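Local coordinates for ankyrin repeat domain-containing protein EMB506, chloroplastic (Arabidopsis thaliana, PDB 6JD6) that takes part in the initial differentiation of the proplastid during embryo development, is required for correct leaf margin development, and has molecular condensate scaffold activity, at residues N209-Q220 and R239-L250; K228-K237 and V264-T272. All coordinates share one frame; numbering follows the deposited sequence.

Interaction 1: N209-Q220 and R239-L250. With SO4 (sulfate ion), chain D.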
loop_
_atom_site.group_PDB
_atom_site.type_symbol
_atom_site.label_atom_id
_atom_site.label_comp_id
_atom_site.label_asym_id
_atom_site.label_seq_id
_atom_site.Cartn_x
_atom_site.Cartn_y
_atom_site.Cartn_z
ATOM N N ASN A 209 7.702 4.836 -16.452
ATOM C CA ASN A 209 8.743 5.789 -16.838
ATOM C C ASN A 209 10.015 5.116 -17.336
ATOM O O ASN A 209 10.792 5.718 -18.071
ATOM C CB ASN A 209 9.085 6.732 -15.677
ATOM C CG ASN A 209 7.965 7.713 -15.360
ATOM O OD1 ASN A 209 7.006 7.855 -16.121
ATOM N ND2 ASN A 209 8.101 8.417 -14.240
ATOM N N GLU A 210 10.231 3.870 -16.932
ATOM C CA GLU A 210 11.431 3.145 -17.330
ATOM C C GLU A 210 11.142 2.067 -18.377
ATOM O O GLU A 210 11.976 1.200 -18.625
ATOM C CB GLU A 210 12.117 2.532 -16.104
ATOM C CG GLU A 210 12.713 3.560 -15.144
ATOM C CD GLU A 210 13.261 2.933 -13.864
ATOM O OE1 GLU A 210 12.459 2.634 -12.955
ATOM O OE2 GLU A 210 14.495 2.743 -13.770
ATOM N N GLY A 211 9.957 2.117 -18.980
ATOM C CA GLY A 211 9.582 1.161 -20.010
ATOM C C GLY A 211 9.159 -0.203 -19.491
ATOM O O GLY A 211 9.045 -1.155 -20.258
ATOM N N TRP A 212 8.928 -0.309 -18.187
ATOM C CA TRP A 212 8.488 -1.574 -17.600
ATOM C C TRP A 212 6.991 -1.783 -17.801
ATOM O O TRP A 212 6.190 -0.886 -17.525
ATOM C CB TRP A 212 8.830 -1.629 -16.107
ATOM C CG TRP A 212 10.253 -2.009 -15.831
ATOM C CD1 TRP A 212 11.378 -1.384 -16.295
ATOM C CD2 TRP A 212 10.704 -3.100 -15.018
ATOM N NE1 TRP A 212 12.502 -2.025 -15.826
ATOM C CE2 TRP A 212 12.115 -3.080 -15.037
ATOM C CE3 TRP A 212 10.052 -4.093 -14.275
ATOM C CZ2 TRP A 212 12.887 -4.015 -14.347
ATOM C CZ3 TRP A 212 10.817 -5.020 -13.587
ATOM C CH2 TRP A 212 12.221 -4.972 -13.626
ATOM N N THR A 213 6.622 -2.968 -18.286
ATOM C CA THR A 213 5.221 -3.335 -18.475
ATOM C C THR A 213 4.778 -4.294 -17.364
ATOM O O THR A 213 5.614 -4.793 -16.609
ATOM C CB THR A 213 5.008 -4.012 -19.847
ATOM O OG1 THR A 213 5.673 -5.279 -19.862
ATOM C CG2 THR A 213 5.539 -3.136 -20.977
ATOM N N PRO A 214 3.462 -4.555 -17.250
ATOM C CA PRO A 214 3.020 -5.560 -16.274
ATOM C C PRO A 214 3.668 -6.937 -16.471
ATOM O O PRO A 214 3.915 -7.631 -15.481
ATOM C CB PRO A 214 1.509 -5.640 -16.522
ATOM C CG PRO A 214 1.154 -4.278 -16.996
ATOM C CD PRO A 214 2.320 -3.825 -17.837
ATOM N N LEU A 215 3.937 -7.322 -17.716
ATOM C CA LEU A 215 4.606 -8.594 -17.989
ATOM C C LEU A 215 5.993 -8.651 -17.348
ATOM O O LEU A 215 6.379 -9.679 -16.794
ATOM C CB LEU A 215 4.713 -8.855 -19.496
ATOM C CG LEU A 215 5.265 -10.234 -19.878
ATOM C CD1 LEU A 215 4.376 -11.333 -19.303
ATOM C CD2 LEU A 215 5.397 -10.394 -21.396
ATOM N N HIS A 216 6.735 -7.546 -17.431
ATOM C CA HIS A 216 8.043 -7.431 -16.779
ATOM C C HIS A 216 7.937 -7.667 -15.269
ATOM O O HIS A 216 8.703 -8.439 -14.691
ATOM C CB HIS A 216 8.675 -6.051 -17.042
ATOM C CG HIS A 216 9.168 -5.860 -18.445
ATOM N ND1 HIS A 216 8.548 -5.019 -19.345
ATOM C CD2 HIS A 216 10.227 -6.393 -19.098
ATOM C CE1 HIS A 216 9.202 -5.048 -20.494
ATOM N NE2 HIS A 216 10.225 -5.874 -20.373
ATOM N N ILE A 217 6.983 -6.993 -14.634
ATOM C CA ILE A 217 6.789 -7.129 -13.196
ATOM C C ILE A 217 6.324 -8.539 -12.813
ATOM O O ILE A 217 6.754 -9.084 -11.797
ATOM C CB ILE A 217 5.775 -6.093 -12.662
ATOM C CG1 ILE A 217 6.185 -4.679 -13.073
ATOM C CG2 ILE A 217 5.655 -6.193 -11.142
ATOM C CD1 ILE A 217 5.185 -3.617 -12.645
ATOM N N ALA A 218 5.448 -9.123 -13.628
ATOM C CA ALA A 218 4.953 -10.475 -13.374
ATOM C C ALA A 218 6.101 -11.475 -13.328
ATOM O O ALA A 218 6.208 -12.283 -12.403
ATOM C CB ALA A 218 3.933 -10.880 -14.434
ATOM N N VAL A 219 6.965 -11.407 -14.333
ATOM C CA VAL A 219 8.146 -12.256 -14.394
ATOM C C VAL A 219 9.117 -11.971 -13.234
ATOM O O VAL A 219 9.691 -12.891 -12.654
ATOM C CB VAL A 219 8.851 -12.108 -15.754
ATOM C CG1 VAL A 219 10.115 -12.931 -15.792
ATOM C CG2 VAL A 219 7.905 -12.533 -16.879
ATOM N N GLN A 220 9.287 -10.700 -12.887
ATOM C CA GLN A 220 10.122 -10.340 -11.743
ATOM C C GLN A 220 9.592 -10.977 -10.454
ATOM O O GLN A 220 10.372 -11.421 -9.608
ATOM C CB GLN A 220 10.193 -8.821 -11.577
ATOM C CG GLN A 220 11.227 -8.353 -10.554
ATOM C CD GLN A 220 11.053 -6.899 -10.178
ATOM O OE1 GLN A 220 9.964 -6.474 -9.786
ATOM N NE2 GLN A 220 12.121 -6.123 -10.299
ATOM N N ARG A 239 8.201 -6.350 -25.991
ATOM C CA ARG A 239 8.360 -4.993 -25.482
ATOM C C ARG A 239 9.552 -4.929 -24.527
ATOM O O ARG A 239 9.623 -5.680 -23.552
ATOM C CB ARG A 239 7.086 -4.522 -24.772
ATOM C CG ARG A 239 7.213 -3.152 -24.123
ATOM C CD ARG A 239 7.435 -2.053 -25.153
ATOM N NE ARG A 239 8.077 -0.872 -24.573
ATOM C CZ ARG A 239 7.461 0.284 -24.326
ATOM N NH1 ARG A 239 6.175 0.433 -24.614
ATOM N NH2 ARG A 239 8.140 1.297 -23.800
ATOM N N ARG A 240 10.489 -4.034 -24.813
ATOM C CA ARG A 240 11.688 -3.894 -23.993
ATOM C C ARG A 240 11.630 -2.674 -23.076
ATOM O O ARG A 240 11.029 -1.654 -23.413
ATOM C CB ARG A 240 12.931 -3.820 -24.888
ATOM C CG ARG A 240 13.272 -5.140 -25.561
ATOM C CD ARG A 240 14.217 -4.971 -26.743
ATOM N NE ARG A 240 13.571 -4.296 -27.867
ATOM C CZ ARG A 240 14.095 -4.204 -29.085
ATOM N NH1 ARG A 240 15.275 -4.754 -29.347
ATOM N NH2 ARG A 240 13.440 -3.562 -30.046
ATOM N N THR A 241 12.269 -2.779 -21.917
ATOM C CA THR A 241 12.424 -1.635 -21.033
ATOM C C THR A 241 13.328 -0.613 -21.710
ATOM O O THR A 241 13.876 -0.876 -22.785
ATOM C CB THR A 241 13.040 -2.050 -19.688
ATOM O OG1 THR A 241 14.376 -2.522 -19.899
ATOM C CG2 THR A 241 12.224 -3.157 -19.055
ATOM N N LYS A 242 13.489 0.552 -21.088
ATOM C CA LYS A 242 14.296 1.615 -21.684
ATOM C C LYS A 242 15.758 1.199 -21.852
ATOM O O LYS A 242 16.440 1.671 -22.760
ATOM C CB LYS A 242 14.185 2.911 -20.875
ATOM C CG LYS A 242 12.824 3.581 -20.981
ATOM C CD LYS A 242 12.579 4.110 -22.384
ATOM C CE LYS A 242 11.164 4.652 -22.537
ATOM N NZ LYS A 242 10.959 5.278 -23.878
ATOM N N ASP A 243 16.234 0.309 -20.987
ATOM C CA ASP A 243 17.584 -0.223 -21.136
ATOM C C ASP A 243 17.613 -1.608 -21.793
ATOM O O ASP A 243 18.544 -2.384 -21.585
ATOM C CB ASP A 243 18.341 -0.214 -19.804
ATOM C CG ASP A 243 17.587 -0.909 -18.701
ATOM O OD1 ASP A 243 16.465 -1.391 -18.960
ATOM O OD2 ASP A 243 18.110 -0.958 -17.566
ATOM N N GLY A 244 16.583 -1.904 -22.584
ATOM C CA GLY A 244 16.618 -3.014 -23.526
ATOM C C GLY A 244 16.288 -4.402 -23.008
ATOM O O GLY A 244 16.569 -5.387 -23.682
ATOM N N LYS A 245 15.682 -4.494 -21.829
ATOM C CA LYS A 245 15.373 -5.800 -21.245
ATOM C C LYS A 245 14.022 -6.355 -21.697
ATOM O O LYS A 245 13.001 -5.674 -21.605
ATOM C CB LYS A 245 15.370 -5.725 -19.719
ATOM C CG LYS A 245 16.609 -5.120 -19.089
ATOM C CD LYS A 245 16.332 -4.863 -17.608
ATOM C CE LYS A 245 17.491 -4.170 -16.903
ATOM N NZ LYS A 245 17.138 -3.898 -15.480
ATOM N N LEU A 246 14.030 -7.599 -22.169
ATOM C CA LEU A 246 12.801 -8.343 -22.424
ATOM C C LEU A 246 12.357 -9.008 -21.134
ATOM O O LEU A 246 13.167 -9.210 -20.233
ATOM C CB LEU A 246 13.045 -9.431 -23.468
ATOM C CG LEU A 246 13.269 -9.009 -24.919
ATOM C CD1 LEU A 246 13.741 -10.201 -25.747
ATOM C CD2 LEU A 246 11.990 -8.426 -25.495
ATOM N N ALA A 247 11.077 -9.360 -21.045
ATOM C CA ALA A 247 10.604 -10.183 -19.934
ATOM C C ALA A 247 11.410 -11.481 -19.884
ATOM O O ALA A 247 11.695 -12.008 -18.812
ATOM C CB ALA A 247 9.114 -10.479 -20.077
ATOM N N LEU A 248 11.792 -11.975 -21.060
ATOM C CA LEU A 248 12.655 -13.146 -21.170
ATOM C C LEU A 248 13.948 -12.982 -20.370
ATOM O O LEU A 248 14.392 -13.914 -19.707
ATOM C CB LEU A 248 12.986 -13.428 -22.634
ATOM C CG LEU A 248 13.937 -14.597 -22.892
ATOM C CD1 LEU A 248 13.332 -15.902 -22.385
ATOM C CD2 LEU A 248 14.277 -14.702 -24.375
ATOM N N ASP A 249 14.549 -11.796 -20.444
ATOM C CA ASP A 249 15.763 -11.510 -19.680
ATOM C C ASP A 249 15.515 -11.602 -18.174
ATOM O O ASP A 249 16.351 -12.118 -17.431
ATOM C CB ASP A 249 16.317 -10.132 -20.047
ATOM C CG ASP A 249 16.752 -10.053 -21.495
ATOM O OD1 ASP A 249 17.417 -11.003 -21.963
ATOM O OD2 ASP A 249 16.418 -9.056 -22.172
ATOM N N LEU A 250 14.362 -11.107 -17.732
ATOM C CA LEU A 250 14.007 -11.161 -16.315
ATOM C C LEU A 250 13.772 -12.597 -15.859
ATOM O O LEU A 250 14.027 -12.942 -14.705
ATOM C CB LEU A 250 12.765 -10.315 -16.026
ATOM C CG LEU A 250 12.894 -8.807 -16.252
ATOM C CD1 LEU A 250 11.696 -8.074 -15.686
ATOM C CD2 LEU A 250 14.165 -8.286 -15.637
HETATM S S SO4 D . 6.958 5.052 -24.228
HETATM O O1 SO4 D . 8.154 5.041 -25.067
HETATM O O2 SO4 D . 5.809 4.576 -24.991
HETATM O O3 SO4 D . 6.703 6.416 -23.774
HETATM O O4 SO4 D . 7.154 4.172 -23.080
HETATM O O HOH W 1 14.676 0.743 -18.099
HETATM O O HOH W 2 15.326 -1.539 -16.229
#

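Interaction 2: K228-K237 and V264-T272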
loop_
_atom_site.group_PDB
_atom_site.type_symbol
_atom_site.label_atom_id
_atom_site.label_comp_id
_atom_site.label_asym_id
_atom_site.label_seq_id
_atom_site.Cartn_x
_atom_site.Cartn_y
_atom_site.Cartn_z
ATOM N N LYS A 228 1.229 -16.039 -17.137
ATOM C CA LYS A 228 0.440 -16.747 -18.141
ATOM C C LYS A 228 -0.830 -15.996 -18.520
ATOM O O LYS A 228 -1.178 -15.899 -19.697
ATOM C CB LYS A 228 0.077 -18.155 -17.661
ATOM C CG LYS A 228 -0.828 -18.906 -18.628
ATOM C CD LYS A 228 -0.961 -20.378 -18.266
ATOM C CE LYS A 228 -1.768 -21.123 -19.320
ATOM N NZ LYS A 228 -1.770 -22.599 -19.098
ATOM N N ILE A 229 -1.529 -15.465 -17.525
ATOM C CA ILE A 229 -2.797 -14.807 -17.807
ATOM C C ILE A 229 -2.612 -13.473 -18.542
ATOM O O ILE A 229 -3.464 -13.078 -19.336
ATOM C CB ILE A 229 -3.684 -14.668 -16.546
ATOM C CG1 ILE A 229 -5.159 -14.697 -16.941
ATOM C CG2 ILE A 229 -3.341 -13.420 -15.757
ATOM C CD1 ILE A 229 -6.094 -14.689 -15.767
ATOM N N LEU A 230 -1.492 -12.795 -18.297
ATOM C CA LEU A 230 -1.163 -11.594 -19.057
ATOM C C LEU A 230 -0.937 -11.935 -20.531
ATOM O O LEU A 230 -1.445 -11.253 -21.418
ATOM C CB LEU A 230 0.070 -10.899 -18.469
ATOM C CG LEU A 230 -0.158 -10.113 -17.174
ATOM C CD1 LEU A 230 1.169 -9.672 -16.546
ATOM C CD2 LEU A 230 -1.053 -8.912 -17.443
ATOM N N LEU A 231 -0.178 -13.001 -20.783
ATOM C CA LEU A 231 0.109 -13.445 -22.147
ATOM C C LEU A 231 -1.156 -13.894 -22.883
ATOM O O LEU A 231 -1.297 -13.686 -24.089
ATOM C CB LEU A 231 1.136 -14.583 -22.131
ATOM C CG LEU A 231 2.563 -14.212 -21.713
ATOM C CD1 LEU A 231 3.379 -15.464 -21.411
ATOM C CD2 LEU A 231 3.242 -13.384 -22.805
ATOM N N THR A 232 -2.069 -14.516 -22.147
ATOM C CA THR A 232 -3.345 -14.962 -22.704
ATOM C C THR A 232 -4.226 -13.761 -23.047
ATOM O O THR A 232 -5.106 -13.841 -23.902
ATOM C CB THR A 232 -4.085 -15.883 -21.700
ATOM O OG1 THR A 232 -3.318 -17.072 -21.487
ATOM C CG2 THR A 232 -5.461 -16.277 -22.211
ATOM N N ASN A 233 -3.985 -12.640 -22.378
ATOM C CA ASN A 233 -4.786 -11.442 -22.600
ATOM C C ASN A 233 -4.046 -10.336 -23.353
ATOM O O ASN A 233 -4.343 -9.153 -23.189
ATOM C CB ASN A 233 -5.352 -10.918 -21.280
ATOM C CG ASN A 233 -6.525 -11.746 -20.790
ATOM O OD1 ASN A 233 -6.346 -12.769 -20.125
ATOM N ND2 ASN A 233 -7.737 -11.318 -21.137
ATOM N N GLY A 234 -3.076 -10.730 -24.169
ATOM C CA GLY A 234 -2.469 -9.820 -25.124
ATOM C C GLY A 234 -1.224 -9.078 -24.672
ATOM O O GLY A 234 -0.843 -8.089 -25.296
ATOM N N ALA A 235 -0.585 -9.541 -23.602
ATOM C CA ALA A 235 0.680 -8.944 -23.178
ATOM C C ALA A 235 1.745 -9.147 -24.254
ATOM O O ALA A 235 1.859 -10.231 -24.828
ATOM C CB ALA A 235 1.138 -9.523 -21.852
ATOM N N ASP A 236 2.509 -8.093 -24.525
ATOM C CA ASP A 236 3.492 -8.075 -25.608
ATOM C C ASP A 236 4.865 -8.489 -25.083
ATOM O O ASP A 236 5.505 -7.751 -24.335
ATOM C CB ASP A 236 3.537 -6.669 -26.225
ATOM C CG ASP A 236 4.564 -6.529 -27.340
ATOM O OD1 ASP A 236 5.182 -7.536 -27.750
ATOM O OD2 ASP A 236 4.742 -5.391 -27.828
ATOM N N LYS A 237 5.322 -9.669 -25.484
ATOM C CA LYS A 237 6.576 -10.198 -24.964
ATOM C C LYS A 237 7.816 -9.716 -25.723
ATOM O O LYS A 237 8.933 -10.092 -25.373
ATOM C CB LYS A 237 6.538 -11.727 -24.894
ATOM C CG LYS A 237 6.459 -12.430 -26.236
ATOM C CD LYS A 237 6.205 -13.919 -26.030
ATOM C CE LYS A 237 6.234 -14.683 -27.340
ATOM N NZ LYS A 237 6.155 -16.155 -27.113
ATOM N N VAL A 264 10.519 -19.095 -18.468
ATOM C CA VAL A 264 11.073 -19.068 -19.820
ATOM C C VAL A 264 10.179 -19.854 -20.775
ATOM O O VAL A 264 9.892 -19.413 -21.889
ATOM C CB VAL A 264 12.504 -19.653 -19.854
ATOM C CG1 VAL A 264 12.908 -20.035 -21.281
ATOM C CG2 VAL A 264 13.494 -18.668 -19.255
ATOM N N LYS A 265 9.732 -21.017 -20.318
ATOM C CA LYS A 265 8.854 -21.876 -21.098
ATOM C C LYS A 265 7.556 -21.152 -21.468
ATOM O O LYS A 265 7.157 -21.142 -22.628
ATOM C CB LYS A 265 8.576 -23.163 -20.321
ATOM C CG LYS A 265 7.753 -24.194 -21.053
ATOM C CD LYS A 265 8.074 -25.596 -20.546
ATOM C CE LYS A 265 7.979 -25.679 -19.025
ATOM N NZ LYS A 265 8.214 -27.065 -18.527
ATOM N N LEU A 266 6.914 -20.533 -20.481
ATOM C CA LEU A 266 5.727 -19.719 -20.726
ATOM C C LEU A 266 5.988 -18.615 -21.749
ATOM O O LEU A 266 5.152 -18.341 -22.609
ATOM C CB LEU A 266 5.230 -19.088 -19.423
ATOM C CG LEU A 266 4.519 -20.006 -18.427
ATOM C CD1 LEU A 266 4.201 -19.253 -17.144
ATOM C CD2 LEU A 266 3.251 -20.578 -19.046
ATOM N N LEU A 267 7.154 -17.983 -21.649
ATOM C CA LEU A 267 7.489 -16.850 -22.503
ATOM C C LEU A 267 7.851 -17.273 -23.922
ATOM O O LEU A 267 7.820 -16.459 -24.839
ATOM C CB LEU A 267 8.631 -16.038 -21.886
ATOM C CG LEU A 267 8.276 -15.253 -20.624
ATOM C CD1 LEU A 267 9.535 -14.814 -19.888
ATOM C CD2 LEU A 267 7.405 -14.050 -20.974
ATOM N N LYS A 268 8.194 -18.544 -24.100
ATOM C CA LYS A 268 8.575 -19.046 -25.417
ATOM C C LYS A 268 7.409 -19.699 -26.150
ATOM O O LYS A 268 7.454 -19.872 -27.366
ATOM C CB LYS A 268 9.739 -20.032 -25.300
ATOM C CG LYS A 268 11.079 -19.373 -25.008
ATOM C CD LYS A 268 11.512 -18.471 -26.159
ATOM C CE LYS A 268 12.913 -17.919 -25.937
ATOM N NZ LYS A 268 13.374 -17.056 -27.071
ATOM N N ILE A 269 6.365 -20.053 -25.409
ATOM C CA ILE A 269 5.236 -20.783 -25.980
ATOM C C ILE A 269 3.941 -19.962 -26.022
ATOM O O ILE A 269 3.270 -19.914 -27.050
ATOM C CB ILE A 269 5.002 -22.104 -25.227
ATOM C CG1 ILE A 269 6.232 -23.003 -25.366
ATOM C CG2 ILE A 269 3.765 -22.808 -25.751
ATOM C CD1 ILE A 269 6.151 -24.282 -24.563
ATOM N N MET A 270 3.597 -19.319 -24.907
ATOM C CA MET A 270 2.377 -18.512 -24.829
ATOM C C MET A 270 2.532 -17.164 -25.542
ATOM O O MET A 270 3.609 -16.562 -25.510
ATOM C CB MET A 270 1.969 -18.286 -23.367
ATOM C CG MET A 270 1.632 -19.556 -22.601
ATOM S SD MET A 270 0.237 -20.457 -23.305
ATOM C CE MET A 270 0.221 -21.921 -22.271
ATOM N N PRO A 271 1.454 -16.687 -26.194
ATOM C CA PRO A 271 0.159 -17.367 -26.328
ATOM C C PRO A 271 0.179 -18.439 -27.418
ATOM O O PRO A 271 1.119 -18.477 -28.215
ATOM C CB PRO A 271 -0.786 -16.232 -26.724
ATOM C CG PRO A 271 0.080 -15.287 -27.471
ATOM C CD PRO A 271 1.425 -15.338 -26.788
ATOM N N THR A 272 -0.850 -19.285 -27.442
ATOM C CA THR A 272 -0.918 -20.434 -28.349
ATOM C C THR A 272 0.254 -21.389 -28.140
ATOM O O THR A 272 0.296 -22.124 -27.153
ATOM C CB THR A 272 -0.999 -20.016 -29.835
ATOM O OG1 THR A 272 -2.311 -19.521 -30.122
ATOM C CG2 THR A 272 -0.706 -21.203 -30.742
#

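Interaction 1: N209-Q220 and R239-L250
His216 reaches across to the next ankyrin repeat and donates from NE2 to Lys245 O at 3.0 Å. It closes the Thr-Pro-Leu-His signature (Thr213 to His216) that opens the first helix of an ankyrin repeat. Its other ring nitrogen works inside its own repeat: ND1 accepts from Thr213 N at 3.0 Å, close to the ring plane, while Thr213 OG1 takes a weak bond from His216 N. Thr213 and His216 thus form a capping box; with ND1 used as an acceptor, the ring's proton sits on NE2, the nitrogen that donates to Lys245 O. The same carbonyl oxygen also receives Thr241 N, which approaches from the opposite face of its plane.

Thr241 is wedged between two rings. With chi1 at 65°, CG2 lies anti to the carbonyl carbon and sits over the His216 face, 3.7 Å from the centroid, and over the five-membered ring of Trp212, a CH-pi contact on each. Its OG1 gives its proton to Asp243 OD1 at 2.6 Å and accepts from Lys245 N, tying up the beta turn from Thr241 to Gly244. Lys242 N, just inside that turn, makes a nearly straight 170° bond to Glu210 O at 3.0 Å, coming from above the carbonyl plane.

Farther along the helices, Val219 CG1 packs 3.7 Å from Leu250 CB, and Ala247 CB meets Leu215. A sulfate, probably from the crystallisation liquor, bridges Arg239 NH2 and Lys242 NZ. Lys245 NZ also bonds the backbone of the other protein's chain, and it donates to the water that accepts from Trp212 NE1 at 2.9 Å.

Interaction 2: K228-K237 and V264-T272
Lys237 NZ is gripped by two backbone carbonyls at the C-terminal end of helix 260-269, donating to Leu267 O at 2.8 Å and, just past the helix, to Met270 O at 3.0 Å. In both bonds the ammonium stands above the carbonyl plane. Chi1 of 66° tucks CG between the backbone N and the carbonyl carbon, and from there the chain runs fully extended to the helix end. Pro271, four residues beyond Leu267, has no N-H to offer that carbonyl, so the lysine supplies a donor where the helix stops.

The remaining contact is mostly apolar and involves helix 228-232, the end of helix 260-269 and the residues that follow it. Helix segments 228-232 and 264-269, from neighbouring ankyrin repeats, run almost parallel, 6° apart, their axes 10.4 Å from each other at closest approach. Leu231 is the main bridging side chain: its CD1 rests 3.7 Å from Met270 CB, the two side chains crossing at about a right angle, and it also reaches Leu267 CD2. Met270 bends at chi2 (-61°), which brings CE to 3.6 Å from CE of the extended Lys228. Past the cis peptide bond, Pro271 CB lies against Leu231 O.

A positive charge set against the carbonyl end of a helix would probably be favoured by the helix dipole; the ammonium supplies donors to two carbonyls there and links them to ANK 4.

Following the chain from the N terminus, the segments come in the order 209-220, 228-237, 239-250 and 264-272, so the two contacts alternate and their loops cross instead of nesting. Interaction 1 closes a loop around helix 224-232, joining the turn and first helix of one repeat to those of the next. Interaction 2 closes a loop around helix 247-252 and does the same for the second helices. Together they seat the final repeat on ANK 4 through both helical layers of the stack. Their centres lie 14 Å apart, and the layers meet where Leu230 packs on Pro214 and Ala218, and where Leu248 touches Lys268.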